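Local coordinates for protein Lysine/ornithine decarboxylase (Selenomonas ruminantium, PDB 5GJO) that decarboxylates both L-lysine and L-ornithine with the cofactor pyridoxal 5'-phosphate, yielding cadaverine and putrescine, at residues A[44-50]-A[253-258]; A[68-74]-A[89-95]; A[313-319]-A[331-337]. The protein carries 2 engineered substitutions. The contacts are given in a common frame with arbitrary orientation. Numbering follows the deposited sequence.

In the fold
From the N terminus, strand 45-50 comes first and waits about 200 residues for its partner 253-258, so contact 1 closes the longest loop. Nested inside that loop, contact 2 joins 68-74 to 89-95 across a single helix. Strands 45-50 and 69-72 are neighbours in the parallel sheet of the pyridoxal-binding barrel, where Val47 O lies 2.8 Å from His69 N; contacts 1 and 2 are centred 10 Å apart and both touch the cofactor. Contact 3 follows in series after contact 1 has closed: 313-319 and 331-337 form a hairpin of the mixed sheet, its centre about 40 Å from that of contact 1, across the chain's centre.

Contact 1: A[44-50]-A[253-258]; sequences RAGVFYA and VWTEPG. With PLP (pyridoxal-5'-phosphate), chain H.
Gly46 lies so close to the indole of Trp254 that a CB would fall 2.5 Å from Trp254 CE3. It belongs to a parallel pairing of strands 45-50 and 253-255, whose axes splay by 40° at a closest approach of 3.9 Å. Gly46 pairs with Trp254 and Val47 with Thr255. The backbone hydrogen bonds are Gly46 N to Val253 O (2.9 Å), Thr255 N to Gly46 O (2.8 Å), Phe48 N to Thr255 O (2.8 Å) and, beyond strand 253-255, Ala50 N to Pro257 O (2.9 Å). Phe48 and Trp254, both m at chi1, form an offset edge-to-face pair, the edge of Phe48 toward the face of the six-membered ring of Trp254 (ring centroids 5.3 Å apart, planes at 73°). At the C-terminal ends, Gly258 N hydrogen-bonds to PLP O1P (3.0 Å) and Glu256 OE1 lies 2.8 Å from PLP N1, cofactor binding characteristic of this TIM-barrel family. Strand 69-72 flanks 45-50, strand 214-216 flanks 253-255, and Met38 of helix 28-41 packs on Val47, Thr255 and Pro257.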
loop_
_atom_site.group_PDB
_atom_site.type_symbol
_atom_site.label_atom_id
_atom_site.label_comp_id
_atom_site.label_asym_id
_atom_site.label_seq_id
_atom_site.Cartn_x
_atom_site.Cartn_y
_atom_site.Cartn_z
ATOM N N ARG A 44 -24.413 26.206 3.376
ATOM C CA ARG A 44 -23.446 27.207 3.813
ATOM C C ARG A 44 -21.974 26.865 3.508
ATOM O O ARG A 44 -21.147 27.751 3.439
ATOM C CB ARG A 44 -23.637 27.546 5.294
ATOM C CG ARG A 44 -24.872 28.386 5.599
ATOM C CD ARG A 44 -24.876 29.730 4.867
ATOM N NE ARG A 44 -23.598 30.402 4.972
ATOM C CZ ARG A 44 -23.144 30.986 6.072
ATOM N NH1 ARG A 44 -21.949 31.541 6.072
ATOM N NH2 ARG A 44 -23.871 31.015 7.164
ATOM N N ALA A 45 -21.640 25.584 3.390
ATOM C CA ALA A 45 -20.232 25.195 3.237
ATOM C C ALA A 45 -19.955 24.841 1.840
ATOM O O ALA A 45 -20.331 23.727 1.386
ATOM C CB ALA A 45 -19.893 24.030 4.162
ATOM N N GLY A 46 -19.209 25.730 1.155
ATOM C CA GLY A 46 -18.722 25.490 -0.176
ATOM C C GLY A 46 -17.733 24.323 -0.205
ATOM O O GLY A 46 -16.999 24.129 0.720
ATOM N N VAL A 47 -17.802 23.509 -1.253
ATOM C CA VAL A 47 -17.032 22.250 -1.304
ATOM C C VAL A 47 -15.647 22.372 -1.950
ATOM O O VAL A 47 -15.483 22.802 -3.118
ATOM C CB VAL A 47 -17.843 21.200 -2.057
ATOM C CG1 VAL A 47 -17.086 19.886 -2.145
ATOM C CG2 VAL A 47 -19.163 20.975 -1.389
ATOM N N PHE A 48 -14.614 21.987 -1.221
ATOM C CA PHE A 48 -13.288 21.674 -1.724
ATOM C C PHE A 48 -13.117 20.144 -1.636
ATOM O O PHE A 48 -12.828 19.590 -0.564
ATOM C CB PHE A 48 -12.149 22.281 -0.868
ATOM C CG PHE A 48 -11.946 23.764 -1.059
ATOM C CD1 PHE A 48 -12.771 24.666 -0.465
ATOM C CD2 PHE A 48 -10.962 24.234 -1.874
ATOM C CE1 PHE A 48 -12.581 26.053 -0.641
ATOM C CE2 PHE A 48 -10.736 25.607 -2.089
ATOM C CZ PHE A 48 -11.559 26.532 -1.460
ATOM N N TYR A 49 -13.316 19.453 -2.730
ATOM C CA TYR A 49 -13.270 17.980 -2.720
ATOM C C TYR A 49 -11.890 17.498 -2.418
ATOM O O TYR A 49 -10.908 17.871 -3.081
ATOM C CB TYR A 49 -13.733 17.400 -4.064
ATOM C CG TYR A 49 -13.496 15.886 -4.199
ATOM C CD1 TYR A 49 -14.017 15.008 -3.248
ATOM C CD2 TYR A 49 -12.707 15.377 -5.168
ATOM C CE1 TYR A 49 -13.730 13.647 -3.295
ATOM C CE2 TYR A 49 -12.479 13.996 -5.299
ATOM C CZ TYR A 49 -13.013 13.129 -4.368
ATOM O OH TYR A 49 -12.745 11.769 -4.320
ATOM N N ALA A 50 -11.797 16.666 -1.396
ATOM C CA ALA A 50 -10.540 16.057 -0.947
ATOM C C ALA A 50 -10.211 14.845 -1.808
ATOM O O ALA A 50 -10.556 13.731 -1.565
ATOM C CB ALA A 50 -10.498 15.770 0.598
ATOM N N VAL A 253 -17.775 30.148 4.431
ATOM C CA VAL A 253 -17.525 28.820 5.028
ATOM C C VAL A 253 -17.398 27.736 3.988
ATOM O O VAL A 253 -18.048 27.774 2.928
ATOM C CB VAL A 253 -18.623 28.450 6.074
ATOM C CG1 VAL A 253 -18.282 27.161 6.797
ATOM C CG2 VAL A 253 -18.831 29.616 7.069
ATOM N N TRP A 254 -16.512 26.792 4.293
ATOM C CA TRP A 254 -16.112 25.786 3.353
ATOM C C TRP A 254 -15.933 24.435 4.021
ATOM O O TRP A 254 -15.803 24.310 5.255
ATOM C CB TRP A 254 -14.760 26.124 2.708
ATOM C CG TRP A 254 -14.725 27.478 2.195
ATOM C CD1 TRP A 254 -14.329 28.610 2.880
ATOM C CD2 TRP A 254 -15.181 27.913 0.901
ATOM N NE1 TRP A 254 -14.496 29.738 2.045
ATOM C CE2 TRP A 254 -15.036 29.335 0.855
ATOM C CE3 TRP A 254 -15.727 27.255 -0.203
ATOM C CZ2 TRP A 254 -15.359 30.068 -0.267
ATOM C CZ3 TRP A 254 -16.055 28.029 -1.368
ATOM C CH2 TRP A 254 -15.858 29.390 -1.378
ATOM N N THR A 255 -16.015 23.396 3.189
ATOM C CA THR A 255 -15.819 22.025 3.690
ATOM C C THR A 255 -14.926 21.265 2.750
ATOM O O THR A 255 -14.883 21.549 1.566
ATOM C CB THR A 255 -17.212 21.346 3.938
ATOM O OG1 THR A 255 -17.009 20.007 4.496
ATOM C CG2 THR A 255 -18.054 21.305 2.631
ATOM N N GLU A 256 -14.276 20.234 3.250
ATOM C CA GLU A 256 -13.306 19.429 2.548
ATOM C C GLU A 256 -13.701 17.938 2.606
ATOM O O GLU A 256 -12.914 17.097 3.061
ATOM C CB GLU A 256 -11.852 19.624 3.095
ATOM C CG GLU A 256 -11.339 21.042 2.973
ATOM C CD GLU A 256 -9.902 21.252 3.459
ATOM O OE1 GLU A 256 -9.228 20.217 3.651
ATOM O OE2 GLU A 256 -9.462 22.460 3.619
ATOM N N PRO A 257 -14.888 17.569 2.140
ATOM C CA PRO A 257 -15.242 16.152 2.135
ATOM C C PRO A 257 -14.360 15.350 1.172
ATOM O O PRO A 257 -14.151 15.756 -0.004
ATOM C CB PRO A 257 -16.696 16.150 1.622
ATOM C CG PRO A 257 -16.676 17.358 0.674
ATOM C CD PRO A 257 -15.980 18.362 1.585
ATOM N N GLY A 258 -13.835 14.203 1.641
ATOM C CA GLY A 258 -13.177 13.216 0.804
ATOM C C GLY A 258 -14.063 11.948 0.712
ATOM O O GLY A 258 -14.732 11.728 -0.294
HETATM N N1 PLP H . -9.269 17.446 3.979
HETATM C C2 PLP H . -8.138 17.187 4.679
HETATM C C2A PLP H . -7.165 18.299 4.971
HETATM C C3 PLP H . -7.854 15.810 5.156
HETATM O O3 PLP H . -6.724 15.526 5.861
HETATM C C4 PLP H . -8.846 14.759 4.839
HETATM C C4A PLP H . -8.652 13.357 5.271
HETATM O O4A PLP H . -7.530 12.941 5.504
HETATM C C5 PLP H . -10.043 15.173 4.067
HETATM C C6 PLP H . -10.181 16.504 3.682
HETATM C C5A PLP H . -11.103 14.159 3.703
HETATM O O4P PLP H . -11.518 13.463 4.876
HETATM P P PLP H . -12.797 12.486 4.837
HETATM O O1P PLP H . -13.945 13.403 4.491
HETATM O O2P PLP H . -12.858 11.910 6.231
HETATM O O3P PLP H . -12.456 11.482 3.761
HETATM O O HOH W 1 -20.624 30.358 3.568
HETATM O O HOH W 2 -14.611 9.797 -2.283
#

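Contact 2: A[68-74]-A[89-95]; sequences SHFDVAS and SQMIYAN. With PLP (pyridoxal-5'-phosphate), chain H.
This is the parallel strand pairing of a beta-alpha-beta unit in the pyridoxal-binding TIM barrel: strand 69-72 leads through helix 75-83 into strand 91-93, which returns alongside it. The strand axes approach to 4.7 Å and diverge by only 18°. Phe70 pairs with Met91, Asp71 with Ile92 and Val72 with Tyr93, CA atoms 4.8 to 5.0 Å apart. Extended backbones alternate their hydrogen bonds in the parallel manner: Phe70 N to Gln90 O, Ile92 N to Phe70 O and Val72 N to Ile92 O, each 2.9 Å, then a more bent Ala94 N to Val72 O at 3.2 Å. Beyond the strands, Asn95 ND2 donates to Ala73 O (3.0 Å), and a water joins Ala73 O (2.8 Å) to Tyr93 OH (2.7 Å). Val72 (m) lies on the same face as Phe70, Met91 and Tyr93, its CG2 4.1 Å from Tyr93 CB and its CG1 4.3 Å from Met91 SD.

Asp71 and Ile92 occupy the other face. Asp71 (t) sets OD2 3.0 Å from PLP N1 and forms a salt bridge with Lys52, the residue that by similarity carries the cofactor as a Schiff base, though it is not attached here. Ala94 O is 3.7 Å from PLP C2A. Ser74, at the N-cap of helix 75-83, caps Glu77 N with its OG, which is also hydrogen-bonded to Asn362 O of the second subunit.

Helix 75-83 packs on the face with Phe70, Val72 and Met91 through Leu81; strand 45-50 continues the sheet beside 69-72, and strand 113-116 meets 91-93, where Tyr93 and Arg113 are joined through their backbones.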
loop_
_atom_site.group_PDB
_atom_site.type_symbol
_atom_site.label_atom_id
_atom_site.label_comp_id
_atom_site.label_asym_id
_atom_site.label_seq_id
_atom_site.Cartn_x
_atom_site.Cartn_y
_atom_site.Cartn_z
ATOM N N SER A 68 -17.311 22.503 -8.170
ATOM C CA SER A 68 -16.575 22.152 -6.937
ATOM C C SER A 68 -15.239 22.793 -6.978
ATOM O O SER A 68 -14.625 22.894 -8.047
ATOM C CB SER A 68 -16.401 20.621 -6.876
ATOM O OG SER A 68 -15.791 20.194 -5.637
ATOM N N HIS A 69 -14.697 23.125 -5.794
ATOM C CA HIS A 69 -13.287 23.353 -5.671
ATOM C C HIS A 69 -12.571 22.052 -5.236
ATOM O O HIS A 69 -13.208 20.963 -5.155
ATOM C CB HIS A 69 -13.006 24.449 -4.608
ATOM C CG HIS A 69 -13.494 25.824 -4.966
ATOM N ND1 HIS A 69 -14.799 26.100 -5.323
ATOM C CD2 HIS A 69 -12.828 27.007 -5.051
ATOM C CE1 HIS A 69 -14.932 27.390 -5.596
ATOM N NE2 HIS A 69 -13.746 27.966 -5.427
ATOM N N PHE A 70 -11.250 22.161 -5.008
ATOM C CA PHE A 70 -10.454 20.977 -4.675
ATOM C C PHE A 70 -9.445 21.197 -3.564
ATOM O O PHE A 70 -8.812 22.216 -3.533
ATOM C CB PHE A 70 -9.694 20.454 -5.883
ATOM C CG PHE A 70 -10.591 20.050 -7.015
ATOM C CD1 PHE A 70 -11.139 18.766 -7.039
ATOM C CD2 PHE A 70 -10.996 20.993 -7.987
ATOM C CE1 PHE A 70 -12.053 18.427 -8.037
ATOM C CE2 PHE A 70 -11.887 20.659 -8.978
ATOM C CZ PHE A 70 -12.448 19.370 -8.996
ATOM N N ASP A 71 -9.311 20.205 -2.701
ATOM C CA ASP A 71 -8.298 20.164 -1.656
ATOM C C ASP A 71 -7.233 19.206 -2.164
ATOM O O ASP A 71 -7.510 18.025 -2.483
ATOM C CB ASP A 71 -8.919 19.626 -0.371
ATOM C CG ASP A 71 -7.896 18.948 0.543
ATOM O OD1 ASP A 71 -6.713 19.327 0.542
ATOM O OD2 ASP A 71 -8.246 18.008 1.257
ATOM N N VAL A 72 -5.995 19.689 -2.268
ATOM C CA VAL A 72 -4.860 18.954 -2.802
ATOM C C VAL A 72 -3.816 18.764 -1.688
ATOM O O VAL A 72 -3.626 19.687 -0.884
ATOM C CB VAL A 72 -4.153 19.658 -3.971
ATOM C CG1 VAL A 72 -5.112 19.707 -5.173
ATOM C CG2 VAL A 72 -3.759 21.095 -3.656
ATOM N N ALA A 73 -3.192 17.605 -1.681
ATOM C CA ALA A 73 -2.224 17.184 -0.639
ATOM C C ALA A 73 -0.802 17.195 -1.084
ATOM O O ALA A 73 0.066 16.947 -0.233
ATOM C CB ALA A 73 -2.540 15.759 -0.229
ATOM N N SER A 74 -0.537 17.362 -2.379
ATOM C CA SER A 74 0.795 17.126 -2.958
ATOM C C SER A 74 0.868 17.733 -4.363
ATOM O O SER A 74 -0.148 18.054 -4.954
ATOM C CB SER A 74 1.141 15.613 -3.098
ATOM O OG SER A 74 0.373 15.023 -4.171
ATOM N N SER A 89 -6.574 28.770 -8.690
ATOM C CA SER A 89 -7.550 29.465 -7.908
ATOM C C SER A 89 -8.667 28.604 -7.293
ATOM O O SER A 89 -9.313 29.039 -6.368
ATOM C CB SER A 89 -8.237 30.588 -8.746
ATOM O OG SER A 89 -9.103 29.990 -9.720
ATOM N N GLN A 90 -8.879 27.399 -7.825
ATOM C CA GLN A 90 -9.931 26.492 -7.334
ATOM C C GLN A 90 -9.309 25.493 -6.329
ATOM O O GLN A 90 -10.043 24.598 -5.885
ATOM C CB GLN A 90 -10.519 25.678 -8.448
ATOM C CG GLN A 90 -11.154 26.510 -9.547
ATOM C CD GLN A 90 -12.218 27.399 -9.069
ATOM O OE1 GLN A 90 -13.287 26.940 -8.741
ATOM N NE2 GLN A 90 -11.904 28.713 -8.928
ATOM N N MET A 91 -8.053 25.652 -5.948
ATOM C CA MET A 91 -7.418 24.683 -5.078
ATOM C C MET A 91 -7.049 25.244 -3.713
ATOM O O MET A 91 -6.760 26.405 -3.581
ATOM C CB MET A 91 -6.174 24.114 -5.735
ATOM C CG MET A 91 -6.363 23.576 -7.156
ATOM S SD MET A 91 -4.814 23.006 -7.861
ATOM C CE MET A 91 -5.158 22.990 -9.611
ATOM N N ILE A 92 -7.094 24.389 -2.709
ATOM C CA ILE A 92 -6.444 24.641 -1.421
ATOM C C ILE A 92 -5.395 23.589 -1.202
ATOM O O ILE A 92 -5.646 22.398 -1.346
ATOM C CB ILE A 92 -7.424 24.731 -0.246
ATOM C CG1 ILE A 92 -6.650 25.167 1.019
ATOM C CG2 ILE A 92 -8.214 23.503 -0.023
ATOM C CD1 ILE A 92 -7.524 25.461 2.215
ATOM N N TYR A 93 -4.172 24.012 -0.936
ATOM C CA TYR A 93 -3.115 23.066 -0.615
ATOM C C TYR A 93 -3.178 22.896 0.904
ATOM O O TYR A 93 -2.553 23.626 1.650
ATOM C CB TYR A 93 -1.767 23.591 -1.119
ATOM C CG TYR A 93 -0.549 22.699 -0.988
ATOM C CD1 TYR A 93 -0.649 21.366 -0.651
ATOM C CD2 TYR A 93 0.705 23.202 -1.218
ATOM C CE1 TYR A 93 0.471 20.572 -0.539
ATOM C CE2 TYR A 93 1.831 22.429 -1.093
ATOM C CZ TYR A 93 1.712 21.109 -0.760
ATOM O OH TYR A 93 2.834 20.363 -0.663
ATOM N N ALA A 94 -3.987 21.934 1.328
ATOM C CA ALA A 94 -4.293 21.726 2.745
ATOM C C ALA A 94 -3.479 20.630 3.433
ATOM O O ALA A 94 -3.915 20.093 4.481
ATOM C CB ALA A 94 -5.746 21.414 2.896
ATOM N N ASN A 95 -2.346 20.318 2.907
ATOM C CA ASN A 95 -1.366 19.547 3.671
ATOM C C ASN A 95 -0.647 20.556 4.554
ATOM O O ASN A 95 0.026 21.475 4.012
ATOM C CB ASN A 95 -0.452 18.881 2.761
ATOM C CG ASN A 95 0.398 17.820 3.438
ATOM O OD1 ASN A 95 0.779 17.957 4.613
ATOM N ND2 ASN A 95 0.633 16.698 2.709
HETATM N N1 PLP H . -9.269 17.446 3.979
HETATM C C2 PLP H . -8.138 17.187 4.679
HETATM C C2A PLP H . -7.165 18.299 4.971
HETATM C C3 PLP H . -7.854 15.810 5.156
HETATM O O3 PLP H . -6.724 15.526 5.861
HETATM C C4 PLP H . -8.846 14.759 4.839
HETATM C C4A PLP H . -8.652 13.357 5.271
HETATM O O4A PLP H . -7.530 12.941 5.504
HETATM C C5 PLP H . -10.043 15.173 4.067
HETATM C C6 PLP H . -10.181 16.504 3.682
HETATM C C5A PLP H . -11.103 14.159 3.703
HETATM O O4P PLP H . -11.518 13.463 4.876
HETATM P P PLP H . -12.797 12.486 4.837
HETATM O O1P PLP H . -13.945 13.403 4.491
HETATM O O2P PLP H . -12.858 11.910 6.231
HETATM O O3P PLP H . -12.456 11.482 3.761
HETATM O O HOH W 3 2.666 17.811 0.065
#

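Contact 3: A[313-319]-A[331-337]; sequences NKKPSTF and YRDFMAP
Tyr331 opens the second segment as an antiparallel hydrogen-bonded partner of Phe319: Phe319 N reaches Tyr331 O at 2.8 Å and Tyr331 N reaches Phe319 O at 3.2 Å, with Phe319 CB 4.0 Å from Tyr331 CD1. At Arg332 the chain starts to turn a corner, with Arg332 CA 3.7 Å from Thr318 OG1. Asp333 then takes positive phi and psi (57/39) and, together with Phe334, faces Ser317, so the register slips by one residue. This is a G1 beta bulge in the hairpin of strands 315-320 and 329-336, part of the mixed sheet. Gln281, just before the neighbouring strand 283-286 in sequence, hydrogen-bonds to both Asp333 OD1 and Thr318 OG1.

Phe334 restores the pairing, with Phe334 N to Ser317 O at 2.9 Å and Ser317 N to Phe334 O at 2.7 Å. The Phe334 ring, chi1 t, presents its face to the edge of the Phe319 ring (m), ring centroids 5.7 Å apart and planes at 88°, an offset edge-to-face pair. Met335 lies on the opposite face with Pro316. All chi angles of Met335 are m, which folds Met335 SD to 3.6 Å from Pro316 CD and Met335 CE to 3.5 Å from Lys314 CB. Ala336 pairs with Lys315 by Lys315 N to Ala336 O (2.9 Å) and Ala336 N to Lys315 O (3.1 Å), and Ala336 CB lies 4.0 Å from Phe319 CZ. At Pro337, a water links Pro337 O (2.9 Å) to Ser317 OG (2.7 Å).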
loop_
_atom_site.group_PDB
_atom_site.type_symbol
_atom_site.label_atom_id
_atom_site.label_comp_id
_atom_site.label_asym_id
_atom_site.label_seq_id
_atom_site.Cartn_x
_atom_site.Cartn_y
_atom_site.Cartn_z
ATOM N N ASN A 313 -27.377 -23.327 0.282
ATOM C CA ASN A 313 -27.054 -23.152 1.670
ATOM C C ASN A 313 -25.667 -22.482 1.749
ATOM O O ASN A 313 -24.854 -22.724 0.907
ATOM C CB ASN A 313 -26.931 -24.490 2.382
ATOM C CG ASN A 313 -28.248 -25.270 2.403
ATOM O OD1 ASN A 313 -29.310 -24.674 2.493
ATOM N ND2 ASN A 313 -28.167 -26.587 2.335
ATOM N N LYS A 314 -25.471 -21.746 2.822
ATOM C CA LYS A 314 -24.288 -20.975 3.086
ATOM C C LYS A 314 -23.618 -21.579 4.242
ATOM O O LYS A 314 -24.272 -22.208 5.118
ATOM C CB LYS A 314 -24.673 -19.554 3.495
ATOM C CG LYS A 314 -25.304 -18.766 2.377
ATOM C CD LYS A 314 -25.480 -17.286 2.671
ATOM C CE LYS A 314 -26.310 -16.708 1.489
ATOM N NZ LYS A 314 -26.080 -15.273 1.349
ATOM N N LYS A 315 -22.315 -21.465 4.269
ATOM C CA LYS A 315 -21.567 -21.842 5.442
ATOM C C LYS A 315 -20.369 -20.901 5.679
ATOM O O LYS A 315 -19.915 -20.224 4.698
ATOM C CB LYS A 315 -21.078 -23.272 5.256
ATOM C CG LYS A 315 -20.133 -23.507 4.145
ATOM C CD LYS A 315 -19.549 -24.928 4.163
ATOM C CE LYS A 315 -20.601 -25.924 3.763
ATOM N NZ LYS A 315 -19.928 -27.261 3.717
ATOM N N PRO A 316 -19.827 -20.915 6.899
ATOM C CA PRO A 316 -18.725 -20.007 7.150
ATOM C C PRO A 316 -17.566 -20.309 6.279
ATOM O O PRO A 316 -17.124 -21.512 6.164
ATOM C CB PRO A 316 -18.396 -20.222 8.680
ATOM C CG PRO A 316 -19.727 -20.630 9.225
ATOM C CD PRO A 316 -20.307 -21.529 8.175
ATOM N N SER A 317 -17.051 -19.229 5.644
ATOM C CA SER A 317 -16.001 -19.326 4.613
ATOM C C SER A 317 -14.937 -18.252 4.780
ATOM O O SER A 317 -15.199 -17.188 5.306
ATOM C CB SER A 317 -16.605 -19.260 3.238
ATOM O OG SER A 317 -17.720 -20.181 3.062
ATOM N N THR A 318 -13.718 -18.549 4.293
ATOM C CA THR A 318 -12.646 -17.599 4.281
ATOM C C THR A 318 -12.354 -17.117 2.848
ATOM O O THR A 318 -12.407 -17.933 1.936
ATOM C CB THR A 318 -11.439 -18.217 4.936
ATOM O OG1 THR A 318 -11.674 -18.382 6.358
ATOM C CG2 THR A 318 -10.166 -17.370 4.799
ATOM N N PHE A 319 -12.024 -15.827 2.690
ATOM C CA PHE A 319 -11.684 -15.247 1.399
ATOM C C PHE A 319 -10.306 -14.690 1.538
ATOM O O PHE A 319 -10.048 -13.922 2.500
ATOM C CB PHE A 319 -12.672 -14.121 1.039
ATOM C CG PHE A 319 -14.035 -14.626 0.657
ATOM C CD1 PHE A 319 -14.950 -14.963 1.620
ATOM C CD2 PHE A 319 -14.375 -14.788 -0.670
ATOM C CE1 PHE A 319 -16.195 -15.409 1.236
ATOM C CE2 PHE A 319 -15.631 -15.221 -1.051
ATOM C CZ PHE A 319 -16.511 -15.607 -0.056
ATOM N N TYR A 331 -11.539 -11.971 4.581
ATOM C CA TYR A 331 -12.696 -12.306 5.457
ATOM C C TYR A 331 -12.504 -13.717 5.980
ATOM O O TYR A 331 -12.059 -14.592 5.237
ATOM C CB TYR A 331 -13.993 -12.233 4.713
ATOM C CG TYR A 331 -14.343 -10.955 4.058
ATOM C CD1 TYR A 331 -13.854 -10.663 2.762
ATOM C CD2 TYR A 331 -15.141 -10.012 4.674
ATOM C CE1 TYR A 331 -14.195 -9.493 2.096
ATOM C CE2 TYR A 331 -15.474 -8.811 4.013
ATOM C CZ TYR A 331 -14.936 -8.551 2.739
ATOM O OH TYR A 331 -15.211 -7.422 2.036
ATOM N N ARG A 332 -12.926 -13.917 7.249
ATOM C CA ARG A 332 -12.965 -15.251 7.891
ATOM C C ARG A 332 -14.363 -15.477 8.480
ATOM O O ARG A 332 -15.074 -14.510 8.845
ATOM C CB ARG A 332 -11.916 -15.308 9.004
ATOM C CG ARG A 332 -10.490 -15.232 8.494
ATOM C CD ARG A 332 -9.532 -15.264 9.680
ATOM N NE ARG A 332 -8.102 -15.430 9.265
ATOM C CZ ARG A 332 -7.267 -14.398 9.145
ATOM N NH1 ARG A 332 -7.678 -13.118 9.344
ATOM N NH2 ARG A 332 -6.010 -14.596 8.786
ATOM N N ASP A 333 -14.811 -16.719 8.440
ATOM C CA ASP A 333 -16.145 -17.100 9.015
ATOM C C ASP A 333 -17.256 -16.309 8.402
ATOM O O ASP A 333 -18.203 -15.928 9.037
ATOM C CB ASP A 333 -16.104 -17.017 10.524
ATOM C CG ASP A 333 -14.954 -17.791 11.100
ATOM O OD1 ASP A 333 -14.896 -18.991 10.956
ATOM O OD2 ASP A 333 -14.061 -17.210 11.702
ATOM N N PHE A 334 -17.152 -16.088 7.094
ATOM C CA PHE A 334 -18.111 -15.279 6.343
ATOM C C PHE A 334 -19.133 -16.225 5.752
ATOM O O PHE A 334 -18.771 -17.167 5.067
ATOM C CB PHE A 334 -17.354 -14.489 5.221
ATOM C CG PHE A 334 -18.251 -13.598 4.403
ATOM C CD1 PHE A 334 -19.042 -14.132 3.388
ATOM C CD2 PHE A 334 -18.405 -12.264 4.781
ATOM C CE1 PHE A 334 -19.919 -13.317 2.658
ATOM C CE2 PHE A 334 -19.264 -11.418 4.032
ATOM C CZ PHE A 334 -20.006 -11.964 3.004
ATOM N N MET A 335 -20.428 -16.025 6.029
ATOM C CA MET A 335 -21.446 -16.932 5.500
ATOM C C MET A 335 -21.619 -16.756 3.972
ATOM O O MET A 335 -22.048 -15.681 3.523
ATOM C CB MET A 335 -22.817 -16.725 6.180
ATOM C CG MET A 335 -22.843 -17.170 7.596
ATOM S SD MET A 335 -22.779 -18.999 7.670
ATOM C CE MET A 335 -24.302 -19.438 6.966
ATOM N N ALA A 336 -21.249 -17.780 3.232
ATOM C CA ALA A 336 -21.191 -17.763 1.818
ATOM C C ALA A 336 -21.751 -19.042 1.224
ATOM O O ALA A 336 -21.573 -20.159 1.800
ATOM C CB ALA A 336 -19.759 -17.514 1.323
ATOM N N PRO A 337 -22.409 -18.901 0.038
ATOM C CA PRO A 337 -22.764 -20.083 -0.694
ATOM C C PRO A 337 -21.591 -20.793 -1.254
ATOM O O PRO A 337 -20.432 -20.299 -1.117
ATOM C CB PRO A 337 -23.704 -19.564 -1.759
ATOM C CG PRO A 337 -23.156 -18.228 -2.052
ATOM C CD PRO A 337 -22.689 -17.689 -0.753
HETATM O O HOH W 4 -23.182 -14.863 1.033
HETATM O O HOH W 5 -18.927 -21.559 1.067
#